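Local coordinates for protein 2,3-dehydroadipyl-CoA hydratase (Escherichia coli, PDB 4FZW) that catalyses the reversible hydration of 2,3-dehydroadipyl-CoA to 3-hydroxyadipyl-CoA in the breakdown of phenylacetate, at residues P97-V102 / S195-H200; C117-A122 / L191-K196. All blocks are in the same frame, centred on the assembly; numbering follows the deposited sequence.

Contact 1 (P97-V102 / S195-H200); sequences PLIAAV and SKMARH
M197 lays its terminal methyl over P97 and I99, where the last turn of helix 186-197 comes down on the start of strand 98-102. CE meets CB of P97 at 3.4 Å on one side. On another it meets CD1 of I99, again at 3.4 Å, and the two contacts diverge widely as seen from the methyl. The sulfur adds a looser touch, SD of M197 to CD1 of I99 at 3.9 Å. The methionine runs straight out from the helix and then bends at its last torsion, bringing CE beside the proline ring. I99 answers from the strand: CG1 lies anti to the carbonyl carbon, chi1 -61°, and CD1 extends toward the helix; the two side chains meet tip to tip. No hydrogen bond crosses the interface, and all three touching residues are buried. V52 of the neighbouring strand also packs on M197 and I99, while L161 of the second subunit closes on P97. A type I turn from M197 to H200 includes the bond from H200 N to M197 O at 2.8 Å. K196 O lies over one face of the H200 ring, displaced toward its rim, and the ring's NE2 is hydrogen-bonded to S162 O of the second subunit. The contact is a helix end packed on one face of a parallel part of a beta sheet, within the crotonase fold of enoyl-CoA hydratases.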
ATOM      1  N   PRO B  97       1.414  24.126  -9.180  1.00 39.81           N
ATOM      2  CA  PRO B  97       0.947  24.564  -7.854  1.00 40.49           C
ATOM      3  C   PRO B  97      -0.419  25.246  -7.894  1.00 38.56           C
ATOM      4  O   PRO B  97      -0.695  26.086  -8.751  1.00 38.97           O
ATOM      5  CB  PRO B  97       2.029  25.540  -7.414  1.00 40.09           C
ATOM      6  CG  PRO B  97       3.283  24.922  -8.024  1.00 42.24           C
ATOM      7  CD  PRO B  97       2.846  24.409  -9.383  1.00 34.39           C
ATOM      8  N   LEU B  98      -1.278  24.864  -6.960  1.00 38.70           N
ATOM      9  CA  LEU B  98      -2.655  25.314  -6.959  1.00 36.65           C
ATOM     10  C   LEU B  98      -3.000  25.783  -5.557  1.00 37.46           C
ATOM     11  O   LEU B  98      -3.008  24.999  -4.598  1.00 39.21           O
ATOM     12  CB  LEU B  98      -3.582  24.177  -7.404  1.00 33.58           C
ATOM     13  CG  LEU B  98      -5.066  24.440  -7.658  1.00 35.70           C
ATOM     14  CD1 LEU B  98      -5.294  25.522  -8.693  1.00 36.84           C
ATOM     15  CD2 LEU B  98      -5.736  23.144  -8.078  1.00 36.23           C
ATOM     16  N   ILE B  99      -3.277  27.076  -5.451  1.00 38.71           N
ATOM     17  CA  ILE B  99      -3.583  27.694  -4.175  1.00 35.39           C
ATOM     18  C   ILE B  99      -5.064  28.103  -4.112  1.00 38.04           C
ATOM     19  O   ILE B  99      -5.603  28.733  -5.040  1.00 35.25           O
ATOM     20  CB  ILE B  99      -2.635  28.891  -3.884  1.00 36.42           C
ATOM     21  CG1 ILE B  99      -1.174  28.408  -3.820  1.00 35.58           C
ATOM     22  CG2 ILE B  99      -3.010  29.550  -2.569  1.00 39.56           C
ATOM     23  CD1 ILE B  99      -0.137  29.494  -4.084  1.00 33.13           C
ATOM     24  N   ALA B 100      -5.727  27.706  -3.031  1.00 35.49           N
ATOM     25  CA  ALA B 100      -7.102  28.102  -2.798  1.00 35.22           C
ATOM     26  C   ALA B 100      -7.080  29.274  -1.828  1.00 36.94           C
ATOM     27  O   ALA B 100      -6.582  29.135  -0.713  1.00 38.58           O
ATOM     28  CB  ALA B 100      -7.890  26.955  -2.206  1.00 33.18           C
ATOM     29  N   ALA B 101      -7.596  30.425  -2.252  1.00 36.35           N
ATOM     30  CA  ALA B 101      -7.756  31.574  -1.364  1.00 35.96           C
ATOM     31  C   ALA B 101      -9.195  31.615  -0.931  1.00 37.99           C
ATOM     32  O   ALA B 101     -10.068  31.997  -1.708  1.00 37.92           O
ATOM     33  CB  ALA B 101      -7.399  32.849  -2.088  1.00 37.66           C
ATOM     34  N   VAL B 102      -9.445  31.203   0.303  1.00 37.18           N
ATOM     35  CA  VAL B 102     -10.816  31.045   0.763  1.00 35.27           C
ATOM     36  C   VAL B 102     -11.267  32.196   1.663  1.00 37.70           C
ATOM     37  O   VAL B 102     -10.671  32.468   2.691  1.00 35.45           O
ATOM     38  CB  VAL B 102     -11.018  29.697   1.477  1.00 36.04           C
ATOM     39  CG1 VAL B 102     -12.509  29.435   1.767  1.00 34.36           C
ATOM     40  CG2 VAL B 102     -10.424  28.577   0.664  1.00 32.09           C
ATOM     41  N   SER B 195       3.030  34.363  -6.332  1.00 42.91           N
ATOM     42  CA  SER B 195       4.052  35.128  -7.039  1.00 42.76           C
ATOM     43  C   SER B 195       5.427  34.713  -6.583  1.00 42.60           C
ATOM     44  O   SER B 195       6.358  34.641  -7.383  1.00 44.76           O
ATOM     45  CB  SER B 195       3.842  36.626  -6.842  1.00 40.57           C
ATOM     46  OG  SER B 195       2.686  37.014  -7.551  1.00 47.95           O
ATOM     47  N   LYS B 196       5.543  34.449  -5.287  1.00 40.24           N
ATOM     48  CA  LYS B 196       6.764  33.924  -4.712  1.00 46.71           C
ATOM     49  C   LYS B 196       7.056  32.512  -5.247  1.00 42.99           C
ATOM     50  O   LYS B 196       8.192  32.185  -5.590  1.00 44.76           O
ATOM     51  CB  LYS B 196       6.645  33.915  -3.186  1.00 45.34           C
ATOM     52  CG  LYS B 196       7.666  33.025  -2.514  1.00 53.82           C
ATOM     53  CD  LYS B 196       8.396  33.758  -1.411  1.00 57.89           C
ATOM     54  CE  LYS B 196       7.464  34.083  -0.276  1.00 68.85           C
ATOM     55  NZ  LYS B 196       8.199  34.749   0.835  1.00 80.73           N
ATOM     56  N   MET B 197       6.034  31.673  -5.335  1.00 38.05           N
ATOM     57  CA  MET B 197       6.260  30.349  -5.904  1.00 45.42           C
ATOM     58  C   MET B 197       6.658  30.463  -7.384  1.00 42.87           C
ATOM     59  O   MET B 197       7.720  29.978  -7.767  1.00 39.38           O
ATOM     60  CB  MET B 197       5.078  29.406  -5.649  1.00 41.10           C
ATOM     61  CG  MET B 197       4.896  29.099  -4.159  1.00 41.53           C
ATOM     62  SD  MET B 197       3.447  28.088  -3.891  1.00 48.62           S
ATOM     63  CE  MET B 197       2.693  28.295  -5.496  1.00 43.84           C
ATOM     64  N   ALA B 198       5.845  31.172  -8.170  1.00 44.55           N
ATOM     65  CA  ALA B 198       6.085  31.434  -9.593  1.00 40.98           C
ATOM     66  C   ALA B 198       7.465  32.022  -9.920  1.00 41.20           C
ATOM     67  O   ALA B 198       7.826  32.206 -11.083  1.00 38.51           O
ATOM     68  CB  ALA B 198       4.999  32.361 -10.123  1.00 41.15           C
ATOM     69  N   ARG B 199       8.230  32.330  -8.892  1.00 42.61           N
ATOM     70  CA  ARG B 199       9.521  32.948  -9.092  1.00 46.57           C
ATOM     71  C   ARG B 199      10.574  31.866  -9.270  1.00 39.57           C
ATOM     72  O   ARG B 199      11.668  32.105  -9.785  1.00 39.09           O
ATOM     73  CB  ARG B 199       9.810  33.876  -7.911  1.00 48.42           C
ATOM     74  CG  ARG B 199      11.253  34.202  -7.662  1.00 52.61           C
ATOM     75  CD  ARG B 199      11.366  35.574  -7.009  1.00 57.77           C
ATOM     76  NE  ARG B 199      10.503  35.730  -5.841  1.00 56.07           N
ATOM     77  CZ  ARG B 199      10.641  36.708  -4.952  1.00 70.70           C
ATOM     78  NH1 ARG B 199      11.606  37.602  -5.108  1.00 68.39           N
ATOM     79  NH2 ARG B 199       9.825  36.796  -3.907  1.00 62.37           N
ATOM     80  N   HIS B 200      10.209  30.661  -8.857  1.00 41.37           N
ATOM     81  CA  HIS B 200      11.096  29.500  -8.944  1.00 41.72           C
ATOM     82  C   HIS B 200      10.917  28.729 -10.263  1.00 38.62           C
ATOM     83  O   HIS B 200       9.975  28.961 -11.022  1.00 33.64           O
ATOM     84  CB  HIS B 200      10.850  28.585  -7.749  1.00 36.69           C
ATOM     85  CG  HIS B 200      10.898  29.306  -6.432  1.00 39.85           C
ATOM     86  ND1 HIS B 200      11.810  30.291  -6.166  1.00 41.13           N
ATOM     87  CD2 HIS B 200      10.129  29.173  -5.330  1.00 39.60           C
ATOM     88  CE1 HIS B 200      11.620  30.739  -4.934  1.00 40.51           C
ATOM     89  NE2 HIS B 200      10.605  30.079  -4.407  1.00 41.94           N
TER

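Contact 2 (C117-A122 / L191-K196); sequences CDVVVA and LQLASK
Helix-on-sheet packing of the crotonase fold brings L193 of helix 186-197 against V119 and V121, which stand two residues apart on one face of strand 119-123. A single branch of the leucine does the touching: CD2 of L193 lies 3.7 Å from CG1 of V121. The same methyl reaches V119 more loosely, its CD2 4.2 Å from CG1 of that valine. L193 sends its isobutyl group across to the strand because CG is turned opposite its backbone N (chi1 -176°). The V121 and L193 side chains run antiparallel, side by side, and do not meet end on. V120, between the two valines, points its CB away from the helix; its backbone N is hydrogen-bonded to S154 OG of the second subunit. K158 of that subunit also packs on L193, placing this contact close to the subunit interface. Just before the strand, D118 forms a salt bridge to K209 through OD2.

Within the helix, S195 turns its hydroxyl back to the preceding turn, where OG donates to L191 O at 2.9 Å. The C=O...OG angle is 152°, with the donor tilted 25° from the carbonyl plane. S195 N donates to that oxygen as well, at 3.0 Å from L191 O, and arrives from the other face of the plane. Two donors therefore grip one carbonyl, and the serine hydroxyl is satisfied by its own helix. Between helix and strand the contact consists of methyl groups alone, with no polar pair to fix its direction; its adhesion rests on van der Waals contact and the burial of apolar surface.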
ATOM      1  N   CYS B 117      -6.798  21.504  -3.381  1.00 29.83           N
ATOM      2  CA  CYS B 117      -5.676  22.393  -3.678  1.00 32.60           C
ATOM      3  C   CYS B 117      -4.434  22.046  -2.846  1.00 31.96           C
ATOM      4  O   CYS B 117      -4.525  21.329  -1.845  1.00 31.35           O
ATOM      5  CB  CYS B 117      -6.083  23.867  -3.508  1.00 35.45           C
ATOM      6  SG  CYS B 117      -7.474  24.405  -4.554  1.00 42.79           S
ATOM      7  N   ASP B 118      -3.273  22.522  -3.273  1.00 28.74           N
ATOM      8  CA  ASP B 118      -2.036  22.121  -2.620  1.00 32.33           C
ATOM      9  C   ASP B 118      -1.900  22.889  -1.308  1.00 39.00           C
ATOM     10  O   ASP B 118      -1.403  22.378  -0.292  1.00 35.72           O
ATOM     11  CB  ASP B 118      -0.844  22.401  -3.542  1.00 34.43           C
ATOM     12  CG  ASP B 118      -0.989  21.733  -4.914  1.00 43.93           C
ATOM     13  OD1 ASP B 118      -1.173  20.492  -4.971  1.00 44.36           O
ATOM     14  OD2 ASP B 118      -0.937  22.451  -5.937  1.00 39.70           O
ATOM     15  N   VAL B 119      -2.395  24.122  -1.332  1.00 35.89           N
ATOM     16  CA  VAL B 119      -2.265  25.024  -0.203  1.00 36.89           C
ATOM     17  C   VAL B 119      -3.546  25.813  -0.015  1.00 37.23           C
ATOM     18  O   VAL B 119      -4.170  26.261  -0.979  1.00 36.18           O
ATOM     19  CB  VAL B 119      -1.114  26.031  -0.428  1.00 38.01           C
ATOM     20  CG1 VAL B 119      -0.886  26.854   0.836  1.00 34.02           C
ATOM     21  CG2 VAL B 119       0.175  25.303  -0.889  1.00 31.69           C
ATOM     22  N   VAL B 120      -3.941  26.004   1.235  1.00 40.13           N
ATOM     23  CA  VAL B 120      -5.067  26.889   1.512  1.00 34.76           C
ATOM     24  C   VAL B 120      -4.671  28.061   2.383  1.00 38.00           C
ATOM     25  O   VAL B 120      -4.135  27.869   3.484  1.00 39.50           O
ATOM     26  CB  VAL B 120      -6.244  26.171   2.176  1.00 36.45           C
ATOM     27  CG1 VAL B 120      -7.485  27.089   2.172  1.00 36.83           C
ATOM     28  CG2 VAL B 120      -6.548  24.842   1.458  1.00 33.72           C
ATOM     29  N   VAL B 121      -4.909  29.270   1.866  1.00 38.96           N
ATOM     30  CA  VAL B 121      -4.858  30.511   2.649  1.00 36.96           C
ATOM     31  C   VAL B 121      -6.285  30.996   2.855  1.00 38.78           C
ATOM     32  O   VAL B 121      -7.057  31.087   1.890  1.00 36.44           O
ATOM     33  CB  VAL B 121      -4.075  31.609   1.921  1.00 37.20           C
ATOM     34  CG1 VAL B 121      -2.709  31.106   1.554  1.00 39.97           C
ATOM     35  CG2 VAL B 121      -4.815  32.054   0.668  1.00 38.77           C
ATOM     36  N   ALA B 122      -6.640  31.297   4.106  1.00 39.57           N
ATOM     37  CA  ALA B 122      -8.033  31.583   4.466  1.00 35.62           C
ATOM     38  C   ALA B 122      -8.232  32.997   5.008  1.00 38.42           C
ATOM     39  O   ALA B 122      -7.285  33.644   5.463  1.00 38.09           O
ATOM     40  CB  ALA B 122      -8.526  30.572   5.479  1.00 33.16           C
ATOM     41  N   LEU B 191      -2.251  35.754  -3.676  1.00 37.73           N
ATOM     42  CA  LEU B 191      -1.542  36.159  -4.901  1.00 35.69           C
ATOM     43  C   LEU B 191      -0.069  36.453  -4.676  1.00 36.03           C
ATOM     44  O   LEU B 191       0.741  36.210  -5.558  1.00 40.46           O
ATOM     45  CB  LEU B 191      -2.219  37.354  -5.592  1.00 37.41           C
ATOM     46  CG  LEU B 191      -3.607  37.075  -6.187  1.00 44.28           C
ATOM     47  CD1 LEU B 191      -4.296  38.367  -6.575  1.00 36.07           C
ATOM     48  CD2 LEU B 191      -3.491  36.114  -7.400  1.00 42.17           C
ATOM     49  N   GLN B 192       0.293  36.960  -3.498  1.00 37.97           N
ATOM     50  CA  GLN B 192       1.715  37.216  -3.212  1.00 40.53           C
ATOM     51  C   GLN B 192       2.468  35.899  -2.996  1.00 42.85           C
ATOM     52  O   GLN B 192       3.630  35.752  -3.405  1.00 42.65           O
ATOM     53  CB  GLN B 192       1.905  38.162  -2.023  1.00 37.20           C
ATOM     54  N   LEU B 193       1.773  34.943  -2.375  1.00 40.05           N
ATOM     55  CA  LEU B 193       2.268  33.586  -2.184  1.00 40.26           C
ATOM     56  C   LEU B 193       2.514  32.851  -3.505  1.00 41.08           C
ATOM     57  O   LEU B 193       3.509  32.136  -3.653  1.00 42.35           O
ATOM     58  CB  LEU B 193       1.263  32.794  -1.361  1.00 39.35           C
ATOM     59  CG  LEU B 193       1.673  31.376  -0.989  1.00 33.91           C
ATOM     60  CD1 LEU B 193       2.848  31.399  -0.030  1.00 34.49           C
ATOM     61  CD2 LEU B 193       0.483  30.668  -0.364  1.00 39.87           C
ATOM     62  N   ALA B 194       1.613  33.021  -4.468  1.00 38.42           N
ATOM     63  CA  ALA B 194       1.776  32.365  -5.772  1.00 40.25           C
ATOM     64  C   ALA B 194       2.883  33.055  -6.534  1.00 41.48           C
ATOM     65  O   ALA B 194       3.590  32.424  -7.283  1.00 38.28           O
ATOM     66  CB  ALA B 194       0.493  32.407  -6.571  1.00 35.61           C
ATOM     67  N   SER B 195       3.030  34.363  -6.332  1.00 42.91           N
ATOM     68  CA  SER B 195       4.052  35.128  -7.039  1.00 42.76           C
ATOM     69  C   SER B 195       5.427  34.713  -6.583  1.00 42.60           C
ATOM     70  O   SER B 195       6.358  34.641  -7.383  1.00 44.76           O
ATOM     71  CB  SER B 195       3.842  36.626  -6.842  1.00 40.57           C
ATOM     72  OG  SER B 195       2.686  37.014  -7.551  1.00 47.95           O
ATOM     73  N   LYS B 196       5.543  34.449  -5.287  1.00 40.24           N
ATOM     74  CA  LYS B 196       6.764  33.924  -4.712  1.00 46.71           C
ATOM     75  C   LYS B 196       7.056  32.512  -5.247  1.00 42.99           C
ATOM     76  O   LYS B 196       8.192  32.185  -5.590  1.00 44.76           O
ATOM     77  CB  LYS B 196       6.645  33.915  -3.186  1.00 45.34           C
ATOM     78  CG  LYS B 196       7.666  33.025  -2.514  1.00 53.82           C
ATOM     79  CD  LYS B 196       8.396  33.758  -1.411  1.00 57.89           C
ATOM     80  CE  LYS B 196       7.464  34.083  -0.276  1.00 68.85           C
ATOM     81  NZ  LYS B 196       8.199  34.749   0.835  1.00 80.73           N
TER

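How the contacts relate
Both contacts hold helix 186-197 on the same sheet, and they share S195 and K196, with centres about 4 Å apart. Contact 1 uses the end of the helix, contact 2 the turns before it. Each is apolar and buried, though L193 in contact 2 is partly exposed where M197 in contact 1 is not. One relies on a long, unbranched thioether reaching down from the helix, the other on the methyls of branched side chains. Polar links join their neighbouring strands: L98 N and D118 OD2, 2.6 Å apart, and V102 N and V121 O, at 2.9 Å, are probable hydrogen bonds. The second subunit touches both contacts.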